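Dye type peroxidase A from Streptomyces lividans probably uses hydrogen peroxide and its bound heme to oxidise dyes and other substrates, as a member of the dye-decolourising peroxidase family. Local coordinates of one contact, PDB 6GZW (chain A, 1.41 Å), residues Y220-R225 and S355-V360, beside the matching contact of the related Dye-decolorizing peroxidase Tfu_3078 from Thermobifida fusca, PDB 5FW4 (chain B, 1.80 Å), residues Y276-R281 and S409-V414. Structure 2 is superposed on structure 1 by the backbone atoms of these residues (RMSD 0.22 Å); each is numbered along its deposited sequence.

Structure 1 (6GZW); sequences YVVVRR and SGLFAV.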
loop_
_atom_site.group_PDB
_atom_site.type_symbol
_atom_site.label_atom_id
_atom_site.label_comp_id
_atom_site.label_asym_id
_atom_site.label_seq_id
_atom_site.Cartn_x
_atom_site.Cartn_y
_atom_site.Cartn_z
ATOM N N TYR A 220 5.356 25.187 -6.781
ATOM C CA TYR A 220 4.274 24.692 -7.630
ATOM C C TYR A 220 4.525 23.189 -7.828
ATOM O O TYR A 220 5.619 22.788 -8.204
ATOM C CB TYR A 220 4.182 25.437 -8.970
ATOM C CG TYR A 220 3.757 26.854 -8.707
ATOM C CD1 TYR A 220 2.409 27.172 -8.561
ATOM C CD2 TYR A 220 4.690 27.842 -8.499
ATOM C CE1 TYR A 220 2.006 28.450 -8.226
ATOM C CE2 TYR A 220 4.290 29.137 -8.174
ATOM C CZ TYR A 220 2.952 29.420 -8.047
ATOM O OH TYR A 220 2.509 30.671 -7.728
ATOM N N VAL A 221 3.493 22.391 -7.556
ATOM C CA VAL A 221 3.547 20.936 -7.763
ATOM C C VAL A 221 2.744 20.567 -9.012
ATOM O O VAL A 221 1.643 21.085 -9.235
ATOM C CB VAL A 221 3.092 20.170 -6.499
ATOM C CG1 VAL A 221 1.634 20.389 -6.168
ATOM C CG2 VAL A 221 3.378 18.671 -6.624
ATOM N N VAL A 222 3.318 19.698 -9.838
ATOM C CA VAL A 222 2.582 19.030 -10.901
ATOM C C VAL A 222 2.572 17.556 -10.542
ATOM O O VAL A 222 3.638 16.965 -10.345
ATOM C CB VAL A 222 3.216 19.262 -12.287
ATOM C CG1 VAL A 222 2.544 18.395 -13.355
ATOM C CG2 VAL A 222 3.147 20.746 -12.627
ATOM N N VAL A 223 1.364 17.007 -10.395
ATOM C CA VAL A 223 1.103 15.588 -10.144
ATOM C C VAL A 223 0.692 14.989 -11.477
ATOM O O VAL A 223 -0.175 15.553 -12.165
ATOM C CB VAL A 223 -0.055 15.439 -9.149
ATOM C CG1 VAL A 223 -0.418 13.978 -8.919
ATOM C CG2 VAL A 223 0.286 16.130 -7.850
ATOM N N ARG A 224 1.286 13.848 -11.828
ATOM C CA ARG A 224 0.845 13.055 -12.991
ATOM C C ARG A 224 0.717 11.613 -12.591
ATOM O O ARG A 224 1.668 11.035 -12.044
ATOM C CB ARG A 224 1.845 13.164 -14.164
ATOM C CG ARG A 224 2.177 14.605 -14.562
ATOM C CD ARG A 224 1.039 15.311 -15.277
ATOM N NE ARG A 224 0.944 14.877 -16.670
ATOM C CZ ARG A 224 0.360 15.565 -17.650
ATOM N NH1 ARG A 224 -0.281 16.718 -17.404
ATOM N NH2 ARG A 224 0.394 15.076 -18.901
ATOM N N ARG A 225 -0.456 11.028 -12.842
ATOM C CA ARG A 225 -0.666 9.610 -12.648
ATOM C C ARG A 225 -0.220 8.986 -13.973
ATOM O O ARG A 225 -0.954 9.050 -14.950
ATOM C CB ARG A 225 -2.135 9.278 -12.350
ATOM C CG ARG A 225 -2.387 7.791 -12.078
ATOM C CD ARG A 225 -3.875 7.486 -12.068
ATOM N NE ARG A 225 -4.161 6.075 -11.808
ATOM C CZ ARG A 225 -4.112 5.502 -10.600
ATOM N NH1 ARG A 225 -3.748 6.200 -9.532
ATOM N NH2 ARG A 225 -4.402 4.217 -10.458
ATOM N N SER A 355 -3.832 14.347 -13.937
ATOM C CA SER A 355 -2.926 15.473 -13.788
ATOM C C SER A 355 -3.454 16.456 -12.763
ATOM O O SER A 355 -4.639 16.583 -12.601
ATOM C CB SER A 355 -2.809 16.210 -15.107
ATOM O OG SER A 355 -1.900 17.293 -14.990
ATOM N N GLY A 356 -2.564 17.175 -12.110
ATOM C CA GLY A 356 -2.982 18.272 -11.208
ATOM C C GLY A 356 -1.827 19.252 -11.129
ATOM O O GLY A 356 -0.676 18.854 -11.198
ATOM N N LEU A 357 -2.159 20.534 -11.051
ATOM C CA LEU A 357 -1.199 21.608 -10.868
ATOM C C LEU A 357 -1.656 22.433 -9.676
ATOM O O LEU A 357 -2.765 22.980 -9.715
ATOM C CB LEU A 357 -1.115 22.483 -12.127
ATOM C CG LEU A 357 -0.462 23.854 -12.032
ATOM C CD1 LEU A 357 0.966 23.759 -11.551
ATOM C CD2 LEU A 357 -0.543 24.563 -13.378
ATOM N N PHE A 358 -0.864 22.458 -8.590
ATOM C CA PHE A 358 -1.279 23.153 -7.362
ATOM C C PHE A 358 -0.229 24.135 -6.846
ATOM O O PHE A 358 0.982 23.897 -6.988
ATOM C CB PHE A 358 -1.681 22.144 -6.281
ATOM C CG PHE A 358 -2.667 21.100 -6.758
ATOM C CD1 PHE A 358 -4.019 21.390 -6.903
ATOM C CD2 PHE A 358 -2.229 19.825 -7.088
ATOM C CE1 PHE A 358 -4.908 20.430 -7.348
ATOM C CE2 PHE A 358 -3.122 18.854 -7.536
ATOM C CZ PHE A 358 -4.468 19.146 -7.667
ATOM N N ALA A 359 -0.720 25.239 -6.267
ATOM C CA ALA A 359 0.113 26.234 -5.610
ATOM C C ALA A 359 0.260 25.871 -4.144
ATOM O O ALA A 359 -0.721 25.937 -3.380
ATOM C CB ALA A 359 -0.514 27.613 -5.734
ATOM N N VAL A 360 1.468 25.540 -3.729
ATOM C CA VAL A 360 1.740 25.046 -2.392
ATOM C C VAL A 360 2.499 26.170 -1.675
ATOM O O VAL A 360 3.696 26.374 -1.924
ATOM C CB VAL A 360 2.545 23.736 -2.480
ATOM C CG1 VAL A 360 3.082 23.281 -1.142
ATOM C CG2 VAL A 360 1.684 22.627 -3.104
#
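Val221 and Phe358 face each other across two neighbouring antiparallel strands, 219-228 and 350-360, in the C-terminal ferredoxin-like half. Backbone hydrogen bonds tie Val221 to Phe358 and Val223 to Gly356. The tightly packed part lies round Val221: its CG1, held between the backbone N and the carbonyl carbon (chi1 66°), is 3.8 Å from CB of Phe358 and from CG2 of Val360. Trp127 stacks on Phe358 and touches Val221, Val223 and Val360. Packing is looser toward Gly356, which offers no side chain to Val223; CG2 of Val223 stays 4.4 Å from CE2 of Phe358. On the other face CE1 of Tyr220 meets CB of Ala359 at 3.6 Å, and CG2 of Val222 lies 3.9 Å from CD1 of Leu357. At the far end Arg224 brings NH1 to 3.0 Å from OG of Ser355, the hydroxyl 30° out of the guanidinium plane. Its NH2 forms a salt bridge with Asp115, its NE a hydrogen bond with His352; the arginine side chain is about 6 Å from the heme.

What differs
The sharpest difference is at Gly356(A), where Ala410(B) brings a methyl group that has no counterpart in structure 1. This CB lies 3.5 Å from CE2 of Phe412(B) on its own strand and 3.7 Å from CG1 of Val279(B) across the pair, two contacts found in structure 2 alone, which probably tightens the packing on this face. Facing it, Val223(A) and Val279(B) are modelled in different rotations, chi1 177° against 49°, and the place of CG2 of Val223(A) is left. The touch on the phenylalanine is kept, as is that on the facing carbonyl: CB of Val223(A) is 4.0 Å from O of Gly356(A), CB of Val279(B) 4.2 Å from O of Ala410(B).

At the next hydrogen-bonded pair on the same face, Val221(A) is exchanged for Leu277(B). Their CB atoms coincide within the error, and CG2 of Val221(A) and CG of Leu277(B) are 0.9 Å apart. CG1 of Val221(A) and CD2 of Leu277(B) have no counterparts: the valine spends a branch next to CB, the leucine carries a methyl one bond further out. The touches on Phe358(A)/Phe412(B) and Val360(A)/Val414(B) remain, as does the bond from NH1 of Arg224(A)/Arg280(B) to OG of Ser355(A)/Ser409(B). Arg225(A) and Arg281(B), which touch nothing across the contact, lie differently.

Structure 2 (5FW4); sequences YLVVRR and SALFAV.
Leu277 sits across from Phe412, its CG anti to the backbone N (chi1 172°), and its CD2 extends toward the phenylalanine ring. Backbone hydrogen bonds tie Leu277 to Phe412 and Val279 to Ala410. CB of Leu277 is 3.9 Å from O of Phe412 and rests against Val414. Met185 touches Leu277, Phe412 and Val414. The tightly packed part is at Ala410, whose CB lies 3.7 Å from CG1 of Val279 and 3.5 Å from CE2 of Phe412 on its own strand; CG1 of Val279 is 4.1 Å from that CE2. On the other face CE1 of Tyr276 meets CB of Ala413 at 3.6 Å. The looser side is at Leu411, partly open to solvent, whose CD1 lies 4.2 Å from CG2 of Val278. At the far end Arg280 brings NH1 to 2.9 Å from OG of Ser409, the hydroxyl 23° out of the guanidinium plane. Its NH2 forms a salt bridge with Asp173, its NE a hydrogen bond with His406; the arginine side chain is about 6 Å from the heme.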
loop_
_atom_site.group_PDB
_atom_site.type_symbol
_atom_site.label_atom_id
_atom_site.label_comp_id
_atom_site.label_asym_id
_atom_site.label_seq_id
_atom_site.Cartn_x
_atom_site.Cartn_y
_atom_site.Cartn_z
ATOM N N TYR B 276 5.341 25.179 -6.795
ATOM C CA TYR B 276 4.271 24.611 -7.593
ATOM C C TYR B 276 4.527 23.119 -7.822
ATOM O O TYR B 276 5.641 22.707 -8.218
ATOM C CB TYR B 276 4.141 25.326 -8.917
ATOM C CG TYR B 276 3.640 26.743 -8.784
ATOM C CD1 TYR B 276 2.273 27.017 -8.748
ATOM C CD2 TYR B 276 4.524 27.808 -8.661
ATOM C CE1 TYR B 276 1.806 28.307 -8.600
ATOM C CE2 TYR B 276 4.064 29.112 -8.525
ATOM C CZ TYR B 276 2.699 29.357 -8.495
ATOM O OH TYR B 276 2.225 30.655 -8.364
ATOM N N LEU B 277 3.486 22.342 -7.557
ATOM C CA LEU B 277 3.460 20.900 -7.712
ATOM C C LEU B 277 2.686 20.514 -8.963
ATOM O O LEU B 277 1.497 20.839 -9.101
ATOM C CB LEU B 277 2.782 20.237 -6.489
ATOM C CG LEU B 277 2.511 18.728 -6.601
ATOM C CD1 LEU B 277 3.789 17.933 -6.638
ATOM C CD2 LEU B 277 1.638 18.240 -5.444
ATOM N N VAL B 278 3.364 19.835 -9.899
ATOM C CA VAL B 278 2.666 19.142 -10.940
ATOM C C VAL B 278 2.611 17.680 -10.553
ATOM O O VAL B 278 3.666 17.042 -10.324
ATOM C CB VAL B 278 3.332 19.289 -12.327
ATOM C CG1 VAL B 278 2.597 18.435 -13.334
ATOM C CG2 VAL B 278 3.348 20.748 -12.760
ATOM N N VAL B 279 1.391 17.141 -10.481
ATOM C CA VAL B 279 1.220 15.719 -10.235
ATOM C C VAL B 279 0.671 15.055 -11.470
ATOM O O VAL B 279 -0.266 15.550 -12.113
ATOM C CB VAL B 279 0.380 15.397 -8.970
ATOM C CG1 VAL B 279 -0.896 16.174 -8.941
ATOM C CG2 VAL B 279 0.082 13.912 -8.864
ATOM N N ARG B 280 1.266 13.920 -11.811
ATOM C CA ARG B 280 0.777 13.133 -12.924
ATOM C C ARG B 280 0.675 11.679 -12.474
ATOM O O ARG B 280 1.617 11.132 -11.872
ATOM C CB ARG B 280 1.740 13.282 -14.134
ATOM C CG ARG B 280 2.012 14.709 -14.590
ATOM C CD ARG B 280 0.852 15.309 -15.392
ATOM N NE ARG B 280 0.912 14.864 -16.793
ATOM C CZ ARG B 280 0.314 15.437 -17.829
ATOM N NH1 ARG B 280 -0.426 16.523 -17.689
ATOM N NH2 ARG B 280 0.505 14.921 -19.048
ATOM N N ARG B 281 -0.461 11.064 -12.735
ATOM C CA ARG B 281 -0.622 9.644 -12.530
ATOM C C ARG B 281 -0.202 8.997 -13.855
ATOM O O ARG B 281 -0.872 9.164 -14.847
ATOM C CB ARG B 281 -2.058 9.286 -12.227
ATOM C CG ARG B 281 -2.274 7.817 -11.931
ATOM C CD ARG B 281 -3.740 7.530 -11.843
ATOM N NE ARG B 281 -4.067 6.112 -11.712
ATOM C CZ ARG B 281 -4.990 5.630 -10.902
ATOM N NH1 ARG B 281 -5.666 6.444 -10.100
ATOM N NH2 ARG B 281 -5.221 4.326 -10.866
ATOM N N SER B 409 -3.733 14.245 -13.937
ATOM C CA SER B 409 -2.924 15.440 -13.912
ATOM C C SER B 409 -3.525 16.520 -13.021
ATOM O O SER B 409 -4.742 16.725 -13.020
ATOM C CB SER B 409 -2.776 16.020 -15.309
ATOM O OG SER B 409 -1.907 17.151 -15.305
ATOM N N ALA B 410 -2.650 17.242 -12.332
ATOM C CA ALA B 410 -3.062 18.434 -11.587
ATOM C C ALA B 410 -1.882 19.331 -11.251
ATOM O O ALA B 410 -0.741 18.865 -11.104
ATOM C CB ALA B 410 -3.773 18.014 -10.315
ATOM N N LEU B 411 -2.170 20.620 -11.181
ATOM C CA LEU B 411 -1.227 21.635 -10.752
ATOM C C LEU B 411 -1.733 22.221 -9.429
ATOM O O LEU B 411 -2.858 22.674 -9.373
ATOM C CB LEU B 411 -1.195 22.754 -11.780
ATOM C CG LEU B 411 -0.402 24.043 -11.472
ATOM C CD1 LEU B 411 1.063 23.815 -11.122
ATOM C CD2 LEU B 411 -0.462 24.966 -12.669
ATOM N N PHE B 412 -0.892 22.235 -8.403
ATOM C CA PHE B 412 -1.215 22.943 -7.159
ATOM C C PHE B 412 -0.170 23.961 -6.770
ATOM O O PHE B 412 1.033 23.715 -6.881
ATOM C CB PHE B 412 -1.437 21.942 -6.039
ATOM C CG PHE B 412 -2.547 20.994 -6.309
ATOM C CD1 PHE B 412 -3.874 21.406 -6.171
ATOM C CD2 PHE B 412 -2.289 19.692 -6.677
ATOM C CE1 PHE B 412 -4.916 20.526 -6.405
ATOM C CE2 PHE B 412 -3.334 18.809 -6.910
ATOM C CZ PHE B 412 -4.648 19.226 -6.761
ATOM N N ALA B 413 -0.641 25.109 -6.300
ATOM C CA ALA B 413 0.216 26.108 -5.705
ATOM C C ALA B 413 0.338 25.745 -4.253
ATOM O O ALA B 413 -0.686 25.541 -3.593
ATOM C CB ALA B 413 -0.399 27.513 -5.872
ATOM N N VAL B 414 1.571 25.640 -3.762
ATOM C CA VAL B 414 1.840 25.249 -2.388
ATOM C C VAL B 414 2.514 26.450 -1.737
ATOM O O VAL B 414 3.709 26.710 -1.963
ATOM C CB VAL B 414 2.700 23.963 -2.353
ATOM C CG1 VAL B 414 3.225 23.660 -0.965
ATOM C CG2 VAL B 414 1.900 22.782 -2.931
#